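Local coordinates for protein transcriptional regulator, AsnC family (Agrobacterium tumefaciens str. C58, PDB 3I4P) that regulates transcription by binding specific DNA sequences through a winged helix-turn-helix domain, and carries an Lrp/AsnC ligand-binding domain that probably mediates assembly, at the interface of chains A and B. Coordinates in Å, arbitrary orientation; residue numbers count along the deposited sequence, not the author numbering. Chains: chain A/B, Transcriptional regulator, AsnC family.

The interface of chains A and B. Residues chain A 83, 87, 94-97; chain B 139-142.
B:Ile141 lays its CD1 methyl over the centre of the A:Phe95 ring, 3.8 Å from the centroid, while its second branch, CG2, packs against CD2 of the same ring. A branched aliphatic chain suits this place: one arm covers the aromatic face and the other reaches the helix 76-88, where CG2 lies 3.6 Å from the hydroxyl OG of A:Ser87. With CG anti to the backbone N (chi1 -179°), the ring of A:Phe95 extends between strand and helix, and CA of A:Ser83 and OG of A:Ser87 meet its edge. Serines are small enough for the helix to lie close here; the A:Ser87 hydroxyl is spent on the A:Ser83 carbonyl one turn back.

Around this centre, strand 92-98 of chain A runs antiparallel to strand 139-143 of chain B across a two-fold interface, probably the dimer unit usual in Lrp/AsnC regulators. The carbonyl O of A:Phe95 takes N of B:Lys142 in plane on a lone pair (3.1 Å, 169° at H). A:Tyr96 and B:Gln140 lie side by side, their planes 56° apart; glutamine suits because its CG methylene packs by CE1 while amide NE2 donates to the phenol OH at 3.2 Å.

At one rim, opposite charges on long chains suit the salt bridge of A:Arg97 and B:Glu139: OE1 lies in the guanidinium plane, but NH2 meets it on the anti side, out of the carboxylate plane, at 3.3 Å. At the other, the long, extended B:Lys142 carries its amino group NZ to the backbone carbonyl O of A:Ser87, near the helix's C-terminal end, at 2.8 Å.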
ATOM      1  N   SER A  83     -23.242 -13.610  -1.253  1.00 35.23           N
ATOM      2  CA  SER A  83     -23.152 -13.810   0.170  1.00 35.21           C
ATOM      3  C   SER A  83     -23.883 -15.078   0.637  1.00 34.89           C
ATOM      4  O   SER A  83     -23.451 -15.688   1.622  1.00 34.26           O
ATOM      5  CB  SER A  83     -23.568 -12.538   0.939  1.00 35.54           C
ATOM      6  OG  SER A  83     -24.958 -12.408   1.054  1.00 36.21           O
ATOM      7  N   SER A  87     -21.725 -18.096   2.353  1.00 31.42           N
ATOM      8  CA  SER A  87     -22.307 -18.520   3.639  1.00 31.55           C
ATOM      9  C   SER A  87     -22.529 -20.018   3.764  1.00 31.40           C
ATOM     10  O   SER A  87     -22.511 -20.543   4.876  1.00 31.09           O
ATOM     11  CB  SER A  87     -23.630 -17.803   3.924  1.00 30.75           C
ATOM     12  OG  SER A  87     -23.373 -16.469   4.282  1.00 31.61           O
ATOM     13  N   GLU A  94     -17.137 -17.009   9.880  1.00 26.01           N
ATOM     14  CA  GLU A  94     -17.530 -15.620  10.079  1.00 26.52           C
ATOM     15  C   GLU A  94     -17.379 -14.937   8.764  1.00 25.13           C
ATOM     16  O   GLU A  94     -16.466 -15.234   8.022  1.00 25.17           O
ATOM     17  CB  GLU A  94     -16.677 -14.915  11.152  1.00 26.03           C
ATOM     18  CG  GLU A  94     -16.810 -15.500  12.502  1.00 30.53           C
ATOM     19  CD  GLU A  94     -15.881 -14.854  13.573  1.00 33.43           C
ATOM     20  OE1 GLU A  94     -15.622 -13.644  13.499  1.00 36.18           O
ATOM     21  OE2 GLU A  94     -15.459 -15.606  14.485  1.00 33.26           O
ATOM     22  N   PHE A  95     -18.265 -13.993   8.499  1.00 25.77           N
ATOM     23  CA  PHE A  95     -18.369 -13.373   7.171  1.00 25.60           C
ATOM     24  C   PHE A  95     -18.963 -11.994   7.345  1.00 25.95           C
ATOM     25  O   PHE A  95     -20.102 -11.855   7.850  1.00 26.38           O
ATOM     26  CB  PHE A  95     -19.261 -14.270   6.308  1.00 25.62           C
ATOM     27  CG  PHE A  95     -19.481 -13.804   4.892  1.00 25.11           C
ATOM     28  CD1 PHE A  95     -18.608 -12.952   4.234  1.00 26.63           C
ATOM     29  CD2 PHE A  95     -20.544 -14.317   4.183  1.00 26.38           C
ATOM     30  CE1 PHE A  95     -18.824 -12.594   2.889  1.00 27.37           C
ATOM     31  CE2 PHE A  95     -20.777 -13.938   2.853  1.00 27.14           C
ATOM     32  CZ  PHE A  95     -19.901 -13.091   2.205  1.00 25.57           C
ATOM     33  N   TYR A  96     -18.191 -10.983   6.947  1.00 26.33           N
ATOM     34  CA  TYR A  96     -18.574  -9.593   7.134  1.00 26.63           C
ATOM     35  C   TYR A  96     -18.446  -8.813   5.872  1.00 26.44           C
ATOM     36  O   TYR A  96     -17.462  -8.949   5.122  1.00 26.92           O
ATOM     37  CB  TYR A  96     -17.681  -8.874   8.180  1.00 26.95           C
ATOM     38  CG  TYR A  96     -17.774  -9.472   9.540  1.00 27.34           C
ATOM     39  CD1 TYR A  96     -18.687  -9.009  10.473  1.00 27.63           C
ATOM     40  CD2 TYR A  96     -16.980 -10.547   9.880  1.00 28.99           C
ATOM     41  CE1 TYR A  96     -18.770  -9.588  11.703  1.00 28.19           C
ATOM     42  CE2 TYR A  96     -17.083 -11.150  11.089  1.00 28.56           C
ATOM     43  CZ  TYR A  96     -17.968 -10.675  11.998  1.00 29.01           C
ATOM     44  OH  TYR A  96     -18.033 -11.308  13.215  1.00 32.40           O
ATOM     45  N   ARG A  97     -19.425  -7.944   5.679  1.00 25.56           N
ATOM     46  CA  ARG A  97     -19.358  -6.926   4.673  1.00 25.92           C
ATOM     47  C   ARG A  97     -18.669  -5.764   5.358  1.00 25.48           C
ATOM     48  O   ARG A  97     -19.130  -5.306   6.394  1.00 25.70           O
ATOM     49  CB  ARG A  97     -20.756  -6.561   4.164  1.00 25.43           C
ATOM     50  CG  ARG A  97     -20.736  -5.463   3.140  1.00 27.01           C
ATOM     51  CD  ARG A  97     -22.031  -5.426   2.299  1.00 28.18           C
ATOM     52  NE  ARG A  97     -23.177  -5.207   3.176  1.00 29.39           N
ATOM     53  CZ  ARG A  97     -23.581  -4.024   3.617  1.00 31.22           C
ATOM     54  NH1 ARG A  97     -22.951  -2.911   3.252  1.00 33.08           N
ATOM     55  NH2 ARG A  97     -24.635  -3.953   4.427  1.00 33.37           N
TER
ATOM     56  N   GLU B 139     -21.888  -5.039   8.000  1.00 27.56           N
ATOM     57  CA  GLU B 139     -22.878  -6.064   8.254  1.00 28.22           C
ATOM     58  C   GLU B 139     -22.181  -7.344   8.675  1.00 28.80           C
ATOM     59  O   GLU B 139     -21.146  -7.681   8.136  1.00 28.51           O
ATOM     60  CB  GLU B 139     -23.749  -6.321   7.000  1.00 28.70           C
ATOM     61  CG  GLU B 139     -24.837  -7.392   7.217  1.00 30.92           C
ATOM     62  CD  GLU B 139     -25.697  -7.669   5.972  1.00 35.63           C
ATOM     63  OE1 GLU B 139     -25.442  -7.073   4.888  1.00 35.99           O
ATOM     64  OE2 GLU B 139     -26.623  -8.514   6.079  1.00 37.53           O
ATOM     65  N   GLN B 140     -22.760  -8.046   9.645  1.00 29.71           N
ATOM     66  CA  GLN B 140     -22.410  -9.433   9.928  1.00 30.35           C
ATOM     67  C   GLN B 140     -23.326 -10.372   9.135  1.00 29.89           C
ATOM     68  O   GLN B 140     -24.477 -10.607   9.519  1.00 30.92           O
ATOM     69  CB  GLN B 140     -22.527  -9.696  11.412  1.00 30.36           C
ATOM     70  CG  GLN B 140     -21.981 -11.011  11.905  1.00 31.97           C
ATOM     71  CD  GLN B 140     -22.197 -11.128  13.429  1.00 35.84           C
ATOM     72  OE1 GLN B 140     -23.340 -11.284  13.889  1.00 33.61           O
ATOM     73  NE2 GLN B 140     -21.095 -11.039  14.210  1.00 33.12           N
ATOM     74  N   ILE B 141     -22.817 -10.886   8.007  1.00 29.27           N
ATOM     75  CA  ILE B 141     -23.597 -11.770   7.123  1.00 27.85           C
ATOM     76  C   ILE B 141     -23.717 -13.160   7.713  1.00 27.50           C
ATOM     77  O   ILE B 141     -24.794 -13.717   7.735  1.00 27.14           O
ATOM     78  CB  ILE B 141     -22.992 -11.892   5.708  1.00 28.39           C
ATOM     79  CG1 ILE B 141     -22.973 -10.521   5.019  1.00 25.64           C
ATOM     80  CG2 ILE B 141     -23.826 -12.918   4.880  1.00 27.54           C
ATOM     81  CD1 ILE B 141     -21.956 -10.394   3.929  1.00 25.88           C
ATOM     82  N   LYS B 142     -22.612 -13.701   8.228  1.00 27.49           N
ATOM     83  CA  LYS B 142     -22.632 -14.995   8.933  1.00 27.08           C
ATOM     84  C   LYS B 142     -21.775 -14.906  10.182  1.00 26.37           C
ATOM     85  O   LYS B 142     -20.678 -14.395  10.141  1.00 26.89           O
ATOM     86  CB  LYS B 142     -22.108 -16.135   8.024  1.00 26.65           C
ATOM     87  CG  LYS B 142     -22.149 -17.524   8.635  1.00 26.68           C
ATOM     88  CD  LYS B 142     -21.452 -18.507   7.712  1.00 28.19           C
ATOM     89  CE  LYS B 142     -21.683 -19.966   8.061  1.00 27.38           C
ATOM     90  NZ  LYS B 142     -20.911 -20.856   7.132  1.00 25.37           N
TER